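Local coordinates for protein levoglucosan dehydrogenase (Pseudarthrobacter phenanthrenivorans, PDB 6A3F) that catalyses the NAD(+)-dependent oxidation of levoglucosan to 3-dehydrolevoglucosan as a homotetramer of the Gfo/Idh/MocA family, at residues 57-62 / 78-83; 161-166 / 218-223; 169-174 / 297-302; 204-209 / 263-268; 230-235 / 392-397. All coordinates share one frame; numbering follows the deposited sequence.

Interaction 1 of 5, residues 57-62 / 78-83; sequences VRKVIA and FENSTS
The ring of Phe78 is held between two residues of strand 57-62. Over the centre of one face stands Arg58 CB, 3.5 Å from the ring centroid and only 8° off the ring normal, a nearly ideal CH-pi contact. The opposite face carries Ile61 CB, 4.1 Å from the centroid and shifted toward the rim, while Val60 N lies in plane at the ring edge. Phe78 CG is anti to its own carbonyl carbon (chi1 -77°), which lays the ring against the neighbouring strand; Arg58 and Ile61 cross it at about a right angle. The arginine continues past the ring, and its guanidinium reaches the carbonyl of Phe76.

Beyond the ring the backbones pair in parallel register, Val60 with Asn80, Ile61 with Ser81 and Ala62 with Thr82. The first link precedes the regular pairing: Glu79 N donates to Arg58 O over 3.1 Å. Ile61 then uses both its polar backbone atoms, its N bonding to Asn80 O at 3.2 Å and its O receiving Thr82 N at 3.1 Å. Next to the first bond, Lys59 and Glu79 run side by side and point the same way, and Lys59 NZ meets Glu79 OE1 at 3.1 Å in a salt bridge, approaching from above the carboxylate plane.

This is the beta-alpha-beta crossover of a Rossmann fold: helix 66-76 joins the two strands and covers Ile61, helix 85-89 packs on Val60, Ala62 and Thr82, and strand 23-30 lies on the far side of strand 55-62, placing 80-82 at the border of the sheet.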
# COMPACT_ATOMS: atom_id res chain seq x y z
N VAL B 57 39.88 2.12 -11.48
CA VAL B 57 40.29 3.33 -12.15
C VAL B 57 39.55 3.39 -13.49
O VAL B 57 39.54 2.42 -14.25
CB VAL B 57 41.82 3.40 -12.37
CG1 VAL B 57 42.19 4.60 -13.23
CG2 VAL B 57 42.62 3.43 -11.07
N ARG B 58 38.92 4.52 -13.75
CA ARG B 58 38.19 4.73 -14.95
C ARG B 58 39.22 5.12 -16.02
O ARG B 58 39.45 6.29 -16.24
CB ARG B 58 37.13 5.82 -14.77
CG ARG B 58 36.05 5.47 -13.74
CD ARG B 58 35.16 6.63 -13.31
NE ARG B 58 35.78 7.38 -12.22
CZ ARG B 58 35.54 8.64 -11.90
NH1 ARG B 58 34.70 9.39 -12.61
NH2 ARG B 58 36.21 9.18 -10.90
N LYS B 59 39.83 4.11 -16.65
CA LYS B 59 41.05 4.34 -17.41
C LYS B 59 40.69 4.80 -18.82
O LYS B 59 41.22 5.83 -19.30
CB LYS B 59 41.92 3.08 -17.44
CG LYS B 59 43.31 3.29 -18.04
CD LYS B 59 44.10 4.38 -17.34
CE LYS B 59 45.58 4.26 -17.64
NZ LYS B 59 46.40 5.05 -16.68
N VAL B 60 39.81 4.06 -19.48
CA VAL B 60 39.49 4.35 -20.88
C VAL B 60 38.03 4.00 -21.16
O VAL B 60 37.54 3.03 -20.65
CB VAL B 60 40.44 3.57 -21.81
CG1 VAL B 60 40.23 2.07 -21.73
CG2 VAL B 60 40.32 4.04 -23.24
N ILE B 61 37.39 4.81 -22.01
CA ILE B 61 36.03 4.57 -22.50
C ILE B 61 36.04 4.56 -24.03
O ILE B 61 36.70 5.39 -24.65
CB ILE B 61 35.04 5.60 -21.92
CG1 ILE B 61 33.58 5.29 -22.24
CG2 ILE B 61 35.42 7.02 -22.31
CD1 ILE B 61 32.62 6.10 -21.42
N ALA B 62 35.33 3.60 -24.61
CA ALA B 62 35.14 3.51 -26.07
C ALA B 62 33.71 3.91 -26.42
O ALA B 62 32.77 3.41 -25.79
CB ALA B 62 35.39 2.10 -26.51
N PHE B 78 36.68 9.51 -17.23
CA PHE B 78 37.70 8.59 -17.73
C PHE B 78 38.91 9.37 -18.25
O PHE B 78 38.75 10.44 -18.84
CB PHE B 78 37.14 7.72 -18.85
CG PHE B 78 36.28 6.61 -18.32
CD1 PHE B 78 35.01 6.89 -17.84
CD2 PHE B 78 36.74 5.32 -18.30
CE1 PHE B 78 34.20 5.87 -17.38
CE2 PHE B 78 35.94 4.31 -17.82
CZ PHE B 78 34.67 4.59 -17.36
N GLU B 79 40.08 8.81 -17.98
CA GLU B 79 41.35 9.42 -18.32
C GLU B 79 41.50 9.51 -19.85
O GLU B 79 41.93 10.54 -20.35
CB GLU B 79 42.49 8.62 -17.70
CG GLU B 79 43.86 9.09 -18.16
CD GLU B 79 45.06 8.47 -17.46
OE1 GLU B 79 44.86 7.77 -16.44
OE2 GLU B 79 46.19 8.70 -17.93
N ASN B 80 41.16 8.44 -20.57
CA ASN B 80 41.42 8.29 -22.00
C ASN B 80 40.14 7.89 -22.71
O ASN B 80 39.24 7.36 -22.05
CB ASN B 80 42.46 7.21 -22.26
CG ASN B 80 43.74 7.47 -21.50
OD1 ASN B 80 44.09 6.77 -20.54
ND2 ASN B 80 44.35 8.58 -21.82
N SER B 81 40.11 8.08 -24.04
CA SER B 81 38.99 7.73 -24.90
C SER B 81 39.47 7.16 -26.24
O SER B 81 40.58 7.42 -26.65
CB SER B 81 38.13 8.91 -25.14
OG SER B 81 38.81 9.89 -25.90
N THR B 82 38.63 6.39 -26.88
CA THR B 82 38.96 5.73 -28.14
C THR B 82 37.65 5.45 -28.88
O THR B 82 36.62 5.35 -28.24
CB THR B 82 39.76 4.44 -27.91
OG1 THR B 82 40.17 3.95 -29.19
CG2 THR B 82 38.99 3.34 -27.20
N SER B 83 37.70 5.36 -30.22
CA SER B 83 36.59 4.82 -31.02
C SER B 83 36.87 3.37 -31.44
O SER B 83 36.11 2.78 -32.20
CB SER B 83 36.35 5.66 -32.23
OG SER B 83 37.60 5.93 -32.85

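Interaction 2 of 5, residues 161-166 / 218-223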
# COMPACT_ATOMS: atom_id res chain seq x y z
N LEU B 161 18.22 -10.35 0.90
CA LEU B 161 17.51 -10.69 2.15
C LEU B 161 16.57 -11.88 1.94
O LEU B 161 16.45 -12.77 2.80
CB LEU B 161 16.73 -9.46 2.63
CG LEU B 161 15.93 -9.67 3.92
CD1 LEU B 161 16.86 -10.06 5.06
CD2 LEU B 161 15.18 -8.40 4.30
N ALA B 162 15.82 -11.88 0.85
CA ALA B 162 14.94 -13.03 0.50
C ALA B 162 15.77 -14.32 0.42
O ALA B 162 15.39 -15.40 0.94
CB ALA B 162 14.26 -12.78 -0.83
N LYS B 163 16.92 -14.20 -0.22
CA LYS B 163 17.83 -15.36 -0.33
C LYS B 163 18.28 -15.84 1.06
O LYS B 163 18.28 -17.06 1.34
CB LYS B 163 19.04 -15.01 -1.20
CG LYS B 163 20.11 -16.08 -1.30
CD LYS B 163 19.64 -17.30 -2.04
CE LYS B 163 20.78 -18.24 -2.40
NZ LYS B 163 20.27 -19.39 -3.16
N LYS B 164 18.53 -14.90 1.95
CA LYS B 164 19.01 -15.23 3.28
C LYS B 164 17.91 -16.02 4.02
O LYS B 164 18.19 -17.08 4.63
CB LYS B 164 19.42 -13.99 4.05
CG LYS B 164 19.77 -14.26 5.51
CD LYS B 164 19.81 -13.07 6.39
CE LYS B 164 20.42 -13.38 7.75
NZ LYS B 164 20.54 -12.17 8.61
N TYR B 165 16.68 -15.52 3.98
CA TYR B 165 15.56 -16.18 4.59
C TYR B 165 15.40 -17.58 4.02
O TYR B 165 15.16 -18.53 4.75
CB TYR B 165 14.22 -15.45 4.37
CG TYR B 165 14.07 -14.09 5.02
CD1 TYR B 165 14.84 -13.65 6.09
CD2 TYR B 165 13.13 -13.20 4.51
CE1 TYR B 165 14.62 -12.41 6.68
CE2 TYR B 165 12.93 -11.94 5.05
CZ TYR B 165 13.68 -11.54 6.14
OH TYR B 165 13.49 -10.29 6.67
N ILE B 166 15.45 -17.70 2.70
CA ILE B 166 15.27 -19.01 2.06
C ILE B 166 16.35 -20.00 2.51
O ILE B 166 16.03 -21.14 2.89
CB ILE B 166 15.25 -18.86 0.54
CG1 ILE B 166 13.97 -18.12 0.14
CG2 ILE B 166 15.35 -20.23 -0.14
CD1 ILE B 166 13.99 -17.57 -1.26
N ALA B 218 14.76 -16.18 -10.33
CA ALA B 218 14.20 -17.51 -10.11
C ALA B 218 15.34 -18.52 -9.87
O ALA B 218 15.24 -19.36 -8.98
CB ALA B 218 13.34 -17.92 -11.24
N ARG B 219 16.42 -18.40 -10.65
CA ARG B 219 17.54 -19.34 -10.49
C ARG B 219 18.21 -19.11 -9.13
O ARG B 219 18.61 -20.05 -8.43
CB ARG B 219 18.51 -19.19 -11.66
CG ARG B 219 18.01 -19.78 -12.97
CD ARG B 219 19.13 -19.70 -14.01
NE ARG B 219 20.22 -20.60 -13.69
CZ ARG B 219 21.43 -20.26 -13.24
NH1 ARG B 219 21.78 -18.99 -13.08
NH2 ARG B 219 22.29 -21.21 -12.92
N TYR B 220 18.31 -17.84 -8.74
CA TYR B 220 19.02 -17.44 -7.50
C TYR B 220 18.24 -17.91 -6.25
O TYR B 220 18.81 -18.42 -5.28
CB TYR B 220 19.26 -15.93 -7.54
CG TYR B 220 19.86 -15.28 -6.32
CD1 TYR B 220 21.04 -15.75 -5.74
CD2 TYR B 220 19.25 -14.19 -5.71
CE1 TYR B 220 21.61 -15.15 -4.63
CE2 TYR B 220 19.82 -13.56 -4.61
CZ TYR B 220 21.00 -14.04 -4.06
OH TYR B 220 21.54 -13.42 -2.98
N LEU B 221 16.95 -17.68 -6.25
CA LEU B 221 16.14 -17.87 -5.07
C LEU B 221 15.55 -19.28 -5.05
O LEU B 221 15.26 -19.76 -3.94
CB LEU B 221 14.99 -16.84 -5.06
CG LEU B 221 15.43 -15.37 -5.02
CD1 LEU B 221 14.24 -14.45 -5.25
CD2 LEU B 221 16.14 -15.03 -3.72
N VAL B 222 15.21 -19.87 -6.21
CA VAL B 222 14.48 -21.16 -6.25
C VAL B 222 15.43 -22.30 -6.68
O VAL B 222 15.59 -23.28 -5.95
CB VAL B 222 13.26 -21.13 -7.18
CG1 VAL B 222 12.48 -22.43 -7.16
CG2 VAL B 222 12.34 -19.99 -6.80
N GLY B 223 16.02 -22.17 -7.88
CA GLY B 223 16.96 -23.19 -8.42
C GLY B 223 16.84 -23.28 -9.94
O GLY B 223 16.23 -22.40 -10.61
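With chi1 at 175°, Lys163 swings CG away from its backbone N, and a bend at chi2 (67°) then carries the chain across Tyr220, whose own chi1 of 175° turns the phenol back toward helix 157-167. The lysine methylenes consequently lie over one face of the ring: CD sits 4.2 Å from the ring centroid of Tyr220 in a CH-pi contact, while Lys163 CG is 3.5 Å from Tyr220 OH. The chain ends at the backbone, where Lys163 NZ donates to Tyr220 O over 2.8 Å, nearly in line with the carbonyl bond. That carbonyl belongs to the last turn of helix 206-221, where the helix dipole probably makes it a good partner for an ammonium group, and Glu167 shares the charge through a salt bridge. Both helices lie on the mixed sheet of the C-terminal alpha/beta domain, and the apolar side of the contact faces the strands. There Leu221 CD2 packs against Ala162 CB at 4.1 Å and reaches Lys163 N, while Leu221 CB meets Ile166 CD1 at 4.0 Å, these two side chains crossing at about a right angle. Beneath them, Phe297 and Ile299 of strand 294-301 complete the packing around Leu221. Gly223, with positive phi, is the first residue to leave helical angles, and Ala218 O receives both Val222 N and Gly223 N.

Interaction 3 of 5, residues 169-174 / 297-302; sequences GAIGRI and FEIHGT
Ile299 CG2 is the point on which two isoleucines of the 169-174 segment converge. Ile171 comes in at about a right angle, touching it with CD1 at 3.9 Å, whereas Ile174 lies aslant and rests a whole flank, CG1, CG2 and CD1, against the same methyl, its CG2 at 3.9 Å. Ile171 has chi1 near 65°, with CG1 between the backbone N and the carbonyl carbon, and this torsion helps bring CD1 to Ile299.

Past this apolar cluster the chains close with polar bonds at Thr302. Its hydroxyl, Thr302 OG1, accepts from Arg173 N at 3.1 Å, and Thr302 N donates to Arg173 O at 2.8 Å, so one residue grips both backbone polar atoms of the other. Between the two groups Ile174 and Gly301 form an antiparallel non-hydrogen-bonded pair with CA atoms just 4.1 Å apart. The carbonyl oxygens of Arg173 and Ile171 crowd the side of Gly301 where a side chain would stand, Gly301 CA lying 3.0 Å from Arg173 O and 3.3 Å from Ile171 O in CA-H...O contacts.

The approach to this pairing is a tight reversal: helix 157-167 ends in a Schellman motif at Gly169, and a type I turn runs on to Gly172. The contact thus marks where strand 174-182 enters the mixed sheet next to strand 294-301, with Ile166 of helix 157-167 covering Ile174 and Ile299, and strand 304-309 flanking the other edge of 294-301.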
# COMPACT_ATOMS: atom_id res chain seq x y z
N GLY B 169 16.04 -21.64 5.90
CA GLY B 169 14.93 -22.45 6.22
C GLY B 169 13.75 -21.67 6.79
O GLY B 169 12.74 -22.28 7.12
N ALA B 170 13.84 -20.35 6.76
CA ALA B 170 12.85 -19.46 7.44
C ALA B 170 11.45 -19.57 6.80
O ALA B 170 10.43 -19.37 7.52
CB ALA B 170 13.35 -18.03 7.45
N ILE B 171 11.35 -19.93 5.49
CA ILE B 171 10.01 -20.12 4.91
C ILE B 171 9.79 -21.58 4.51
O ILE B 171 8.93 -21.88 3.68
CB ILE B 171 9.71 -19.15 3.73
CG1 ILE B 171 10.61 -19.35 2.51
CG2 ILE B 171 9.77 -17.72 4.24
CD1 ILE B 171 10.01 -18.85 1.20
N GLY B 172 10.61 -22.48 5.03
CA GLY B 172 10.48 -23.90 4.70
C GLY B 172 10.98 -24.20 3.29
O GLY B 172 11.85 -23.51 2.77
N ARG B 173 10.37 -25.21 2.68
CA ARG B 173 10.74 -25.58 1.34
C ARG B 173 9.91 -24.76 0.35
O ARG B 173 8.72 -24.55 0.55
CB ARG B 173 10.50 -27.06 1.08
CG ARG B 173 11.42 -27.99 1.88
CD ARG B 173 12.86 -27.84 1.45
NE ARG B 173 13.75 -28.84 2.05
CZ ARG B 173 14.01 -30.05 1.56
NH1 ARG B 173 13.49 -30.44 0.41
NH2 ARG B 173 14.85 -30.84 2.21
N ILE B 174 10.53 -24.39 -0.75
CA ILE B 174 9.79 -23.66 -1.77
C ILE B 174 8.90 -24.60 -2.61
O ILE B 174 9.39 -25.59 -3.15
CB ILE B 174 10.76 -22.86 -2.64
CG1 ILE B 174 11.48 -21.80 -1.80
CG2 ILE B 174 10.03 -22.30 -3.86
CD1 ILE B 174 12.50 -21.00 -2.55
N PHE B 297 8.41 -10.59 -7.33
CA PHE B 297 8.27 -12.04 -7.21
C PHE B 297 7.44 -12.31 -5.97
O PHE B 297 7.38 -11.46 -5.04
CB PHE B 297 9.63 -12.75 -7.17
CG PHE B 297 10.57 -12.32 -6.08
CD1 PHE B 297 10.41 -12.78 -4.77
CD2 PHE B 297 11.68 -11.54 -6.39
CE1 PHE B 297 11.32 -12.40 -3.78
CE2 PHE B 297 12.60 -11.21 -5.40
CZ PHE B 297 12.40 -11.63 -4.10
N GLU B 298 6.79 -13.47 -6.00
CA GLU B 298 6.08 -13.97 -4.86
C GLU B 298 6.45 -15.44 -4.75
O GLU B 298 6.26 -16.16 -5.72
CB GLU B 298 4.57 -13.82 -5.00
CG GLU B 298 3.76 -14.45 -3.87
CD GLU B 298 2.38 -13.86 -3.58
OE1 GLU B 298 2.05 -12.76 -4.11
OE2 GLU B 298 1.63 -14.45 -2.75
N ILE B 299 6.97 -15.81 -3.61
CA ILE B 299 7.40 -17.17 -3.35
C ILE B 299 6.56 -17.77 -2.23
O ILE B 299 6.43 -17.16 -1.16
CB ILE B 299 8.89 -17.25 -3.03
CG1 ILE B 299 9.76 -16.77 -4.20
CG2 ILE B 299 9.22 -18.67 -2.61
CD1 ILE B 299 11.20 -16.53 -3.84
N HIS B 300 5.99 -18.96 -2.47
CA HIS B 300 5.23 -19.70 -1.41
C HIS B 300 6.08 -20.90 -0.96
O HIS B 300 6.38 -21.78 -1.77
CB HIS B 300 3.86 -20.12 -1.87
CG HIS B 300 3.03 -19.01 -2.42
ND1 HIS B 300 2.15 -19.17 -3.46
CD2 HIS B 300 2.95 -17.72 -2.05
CE1 HIS B 300 1.56 -18.00 -3.71
NE2 HIS B 300 2.02 -17.10 -2.86
N GLY B 301 6.48 -20.87 0.32
CA GLY B 301 7.16 -21.99 0.93
C GLY B 301 6.24 -22.73 1.89
O GLY B 301 5.16 -22.24 2.22
N THR B 302 6.71 -23.86 2.44
CA THR B 302 5.83 -24.63 3.33
C THR B 302 5.61 -23.89 4.65
O THR B 302 4.65 -24.23 5.36
CB THR B 302 6.39 -26.05 3.56
OG1 THR B 302 7.70 -25.86 4.06
CG2 THR B 302 6.40 -26.86 2.29

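Interaction 4 of 5, residues 204-209 / 263-268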
# COMPACT_ATOMS: atom_id res chain seq x y z
N SER B 204 15.74 -11.10 -29.10
CA SER B 204 14.35 -11.15 -28.64
C SER B 204 13.99 -9.79 -28.04
O SER B 204 14.83 -8.94 -27.99
CB SER B 204 14.14 -12.28 -27.63
OG SER B 204 14.92 -12.05 -26.44
N GLY B 205 12.74 -9.63 -27.59
CA GLY B 205 12.20 -8.35 -27.11
C GLY B 205 12.11 -8.34 -25.60
O GLY B 205 13.16 -8.36 -24.96
N ALA B 206 10.90 -8.41 -25.05
CA ALA B 206 10.71 -8.47 -23.57
C ALA B 206 11.46 -9.66 -22.97
O ALA B 206 12.14 -9.53 -21.93
CB ALA B 206 9.25 -8.51 -23.24
N LEU B 207 11.41 -10.81 -23.65
CA LEU B 207 12.09 -11.99 -23.16
C LEU B 207 13.55 -11.69 -22.79
O LEU B 207 13.94 -11.86 -21.64
CB LEU B 207 11.99 -13.09 -24.22
CG LEU B 207 12.76 -14.35 -23.89
CD1 LEU B 207 12.30 -14.96 -22.57
CD2 LEU B 207 12.66 -15.36 -25.02
N GLY B 208 14.42 -11.30 -23.76
CA GLY B 208 15.82 -11.08 -23.48
C GLY B 208 16.10 -9.85 -22.62
O GLY B 208 17.12 -9.79 -21.91
N ASP B 209 15.30 -8.81 -22.81
CA ASP B 209 15.56 -7.53 -22.19
C ASP B 209 15.15 -7.51 -20.70
O ASP B 209 15.91 -6.98 -19.85
CB ASP B 209 14.82 -6.41 -22.92
CG ASP B 209 15.25 -5.02 -22.50
OD1 ASP B 209 16.40 -4.87 -22.08
OD2 ASP B 209 14.43 -4.09 -22.63
N ASP B 263 9.74 -7.57 -35.02
CA ASP B 263 9.75 -9.03 -35.20
C ASP B 263 10.21 -9.68 -33.93
O ASP B 263 10.92 -10.71 -33.98
CB ASP B 263 10.64 -9.42 -36.37
CG ASP B 263 12.07 -8.91 -36.22
OD1 ASP B 263 12.39 -8.15 -35.25
OD2 ASP B 263 12.89 -9.25 -37.08
N VAL B 264 9.89 -9.05 -32.79
CA VAL B 264 10.20 -9.64 -31.52
C VAL B 264 8.94 -9.57 -30.68
O VAL B 264 8.02 -8.91 -31.06
CB VAL B 264 11.36 -8.95 -30.80
CG1 VAL B 264 12.66 -9.16 -31.54
CG2 VAL B 264 11.07 -7.48 -30.55
N ASP B 265 9.01 -10.24 -29.53
CA ASP B 265 7.94 -10.29 -28.59
C ASP B 265 7.89 -8.98 -27.76
O ASP B 265 8.94 -8.51 -27.35
CB ASP B 265 8.22 -11.50 -27.66
CG ASP B 265 9.54 -11.39 -26.91
OD1 ASP B 265 10.61 -11.53 -27.52
OD2 ASP B 265 9.54 -11.18 -25.66
N ASP B 266 6.68 -8.46 -27.57
CA ASP B 266 6.37 -7.39 -26.60
C ASP B 266 6.09 -7.98 -25.19
O ASP B 266 6.20 -7.28 -24.17
CB ASP B 266 5.14 -6.60 -27.01
CG ASP B 266 5.43 -5.63 -28.18
OD1 ASP B 266 6.58 -5.12 -28.32
OD2 ASP B 266 4.43 -5.42 -28.92
N GLU B 267 5.82 -9.29 -25.16
CA GLU B 267 5.30 -9.93 -23.96
C GLU B 267 5.59 -11.43 -24.01
O GLU B 267 5.48 -12.04 -25.09
CB GLU B 267 3.80 -9.69 -23.83
CG GLU B 267 3.19 -10.28 -22.56
CD GLU B 267 1.82 -9.73 -22.20
OE1 GLU B 267 1.55 -8.59 -22.54
OE2 GLU B 267 1.00 -10.46 -21.59
N VAL B 268 6.00 -11.97 -22.84
CA VAL B 268 6.24 -13.37 -22.69
C VAL B 268 5.54 -13.84 -21.42
O VAL B 268 5.62 -13.18 -20.39
CB VAL B 268 7.74 -13.71 -22.67
CG1 VAL B 268 8.51 -12.97 -21.59
CG2 VAL B 268 7.96 -15.21 -22.53
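Asp265 takes up three successive backbone N-H groups of the turn that opens helix 206-221, two with its carboxylate and one with its carbonyl. Gly205 N donates to Asp265 OD1 over 2.9 Å, reaching it from above the carboxylate plane. Leu207 N meets Asp265 OD2 at 2.8 Å, on the syn lone pair, with an N-H...O angle of 160°. Between them Ala206 N turns to the main chain and bonds Asp265 O at 3.0 Å. A chi1 of 60° sets the carboxylate between the aspartate's own backbone N and carbonyl carbon, folded back so that side chain and carbonyl face the same helix end.

Gly205, at the N-cap position, has no side chain; the capping carboxylate is that of Asp265, more than fifty residues on. Within the turn, Ser204 OG adds a weak bond from Gly208 N. Around this polar centre the packing is close: Val264 CB stands 3.6 Å from Gly205 N, Ala206 CB lies 3.4 Å from Asp266 O, and farther along Leu207 CD1 meets Val268 CG2 at 4.3 Å. Asp266 and Glu267 form a classic beta bulge opposite Ser233, just where strand 267-274 begins.

Asp209, which binds levoglucosan, lies in the first turns of this helix and forms salt bridges with Lys124 and Arg286. The buried carboxylate of Asp265 is probably stabilised as the anion by its N-H donors and the helix N-terminus, and these bonds probably help to hold the helix start that carries Asp209.

Interaction 5 of 5, residues 230-235 / 392-397; sequences AVLSTW and AIVESA
Ala230 CB and Ile393 CG2 meet at 3.7 Å in the apolar centre of this contact, where helix 380-399 lies across a strand of the mixed sheet in the C-terminal alpha/beta domain. The short segments cross almost perpendicularly, at -86°, with axes 6.7 Å apart at the closest, a spacing that small residues on both sides permit. Ala397 CB fits against Leu232, 3.9 Å from its CG, while Leu232 CD1 touches the same Ala397 CB and reaches as far as Val394. The leucine has CG anti to its carbonyl carbon (chi1 -60°), which lays its branch over the helix surface. Ile393 also rests on Val268 and Thr270 of the adjoining strand 267-274, extending the apolar layer beneath the helix.

Polar contacts follow at the margin. Ser396, with OG anti to the backbone N (chi1 161°), accepts from Ala230 N, and the same hydroxyl bonds to Ser401 O, so it links the strand to the chain that follows the helix. Nearby Ala397 CA makes a CA-H...O contact with Ala230 O. A single water closes this edge, donating to Ala230 O at 3.0 Å and to Ala397 O at 2.9 Å.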
# COMPACT_ATOMS: atom_id res chain seq x y z
N ALA B 230 5.44 -21.87 -22.97
CA ALA B 230 5.38 -20.42 -23.10
C ALA B 230 4.43 -19.96 -24.20
O ALA B 230 4.07 -20.69 -25.12
CB ALA B 230 6.75 -19.83 -23.34
N VAL B 231 4.11 -18.66 -24.12
CA VAL B 231 3.42 -17.94 -25.16
C VAL B 231 4.13 -16.60 -25.34
O VAL B 231 4.29 -15.86 -24.37
CB VAL B 231 1.92 -17.71 -24.86
CG1 VAL B 231 1.26 -16.82 -25.93
CG2 VAL B 231 1.16 -19.01 -24.68
N LEU B 232 4.48 -16.24 -26.59
CA LEU B 232 5.01 -14.92 -26.91
C LEU B 232 3.98 -14.11 -27.68
O LEU B 232 3.32 -14.63 -28.57
CB LEU B 232 6.27 -15.08 -27.76
CG LEU B 232 7.41 -15.84 -27.12
CD1 LEU B 232 8.44 -16.20 -28.19
CD2 LEU B 232 8.06 -15.04 -26.01
N SER B 233 3.88 -12.83 -27.37
CA SER B 233 2.93 -11.98 -27.98
C SER B 233 3.62 -10.71 -28.46
O SER B 233 4.56 -10.21 -27.80
CB SER B 233 1.80 -11.66 -27.04
OG SER B 233 1.19 -12.84 -26.53
N THR B 234 3.18 -10.22 -29.63
CA THR B 234 3.59 -8.92 -30.14
C THR B 234 2.33 -8.09 -30.31
O THR B 234 1.38 -8.50 -31.02
CB THR B 234 4.38 -9.02 -31.45
OG1 THR B 234 5.52 -9.82 -31.19
CG2 THR B 234 4.80 -7.67 -31.98
N TRP B 235 2.26 -6.97 -29.58
CA TRP B 235 1.07 -6.15 -29.53
C TRP B 235 1.16 -4.91 -30.44
O TRP B 235 0.12 -4.37 -30.78
CB TRP B 235 0.86 -5.66 -28.10
CG TRP B 235 0.72 -6.75 -27.09
CD1 TRP B 235 1.42 -6.89 -25.93
CD2 TRP B 235 -0.30 -7.76 -27.08
NE1 TRP B 235 0.94 -7.96 -25.22
CE2 TRP B 235 -0.08 -8.53 -25.91
CE3 TRP B 235 -1.30 -8.15 -27.98
CZ2 TRP B 235 -0.87 -9.63 -25.57
CZ3 TRP B 235 -2.08 -9.25 -27.64
CH2 TRP B 235 -1.85 -9.97 -26.46
N ALA B 392 14.72 -22.22 -25.02
CA ALA B 392 13.67 -23.18 -24.72
C ALA B 392 12.29 -22.51 -24.71
O ALA B 392 11.32 -23.08 -25.18
CB ALA B 392 13.96 -23.89 -23.42
N ILE B 393 12.21 -21.30 -24.22
CA ILE B 393 10.95 -20.57 -24.18
C ILE B 393 10.47 -20.29 -25.61
O ILE B 393 9.31 -20.47 -25.95
CB ILE B 393 11.14 -19.30 -23.32
CG1 ILE B 393 11.19 -19.68 -21.84
CG2 ILE B 393 10.06 -18.31 -23.66
CD1 ILE B 393 11.51 -18.52 -20.90
N VAL B 394 11.39 -19.87 -26.45
CA VAL B 394 11.05 -19.54 -27.87
C VAL B 394 10.59 -20.81 -28.61
O VAL B 394 9.58 -20.81 -29.28
CB VAL B 394 12.25 -18.88 -28.56
CG1 VAL B 394 11.97 -18.67 -30.05
CG2 VAL B 394 12.62 -17.54 -27.93
N GLU B 395 11.31 -21.88 -28.45
CA GLU B 395 10.92 -23.16 -29.06
C GLU B 395 9.58 -23.66 -28.50
O GLU B 395 8.67 -24.10 -29.24
CB GLU B 395 12.02 -24.16 -28.75
CG GLU B 395 11.77 -25.51 -29.39
CD GLU B 395 12.74 -26.59 -28.98
OE1 GLU B 395 13.80 -26.27 -28.41
OE2 GLU B 395 12.44 -27.76 -29.24
N SER B 396 9.43 -23.61 -27.17
CA SER B 396 8.16 -23.97 -26.56
C SER B 396 6.98 -23.18 -27.16
O SER B 396 5.88 -23.74 -27.42
CB SER B 396 8.17 -23.78 -25.06
OG SER B 396 6.83 -23.72 -24.61
N ALA B 397 7.15 -21.86 -27.28
CA ALA B 397 6.09 -21.01 -27.80
C ALA B 397 5.74 -21.39 -29.25
O ALA B 397 4.57 -21.34 -29.64
CB ALA B 397 6.47 -19.55 -27.71
O HOH W 1 2.59 -20.56 -27.70

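Interaction 1 stands apart, in the nucleotide-binding Rossmann domain at the border of its parallel sheet, its centre 33 to 45 Å from those of the other four, and it closes before any of them opens. Those belong to the C-terminal domain and form two touching pairs, each with centres about 9 Å apart. Interactions 2 and 3 share a patch of the mixed sheet; 4 and 5 meet through the neighbouring strands 225-233 and 267-274. Within each pair the segments alternate along the chain, interaction 4 falls wholly between the segments of interaction 3, and interaction 2 closes before interaction 5 opens. Helix 206-221, carrying the levoglucosan-binding Asp209, spans the pairs, starting in interaction 4 and ending in interaction 2.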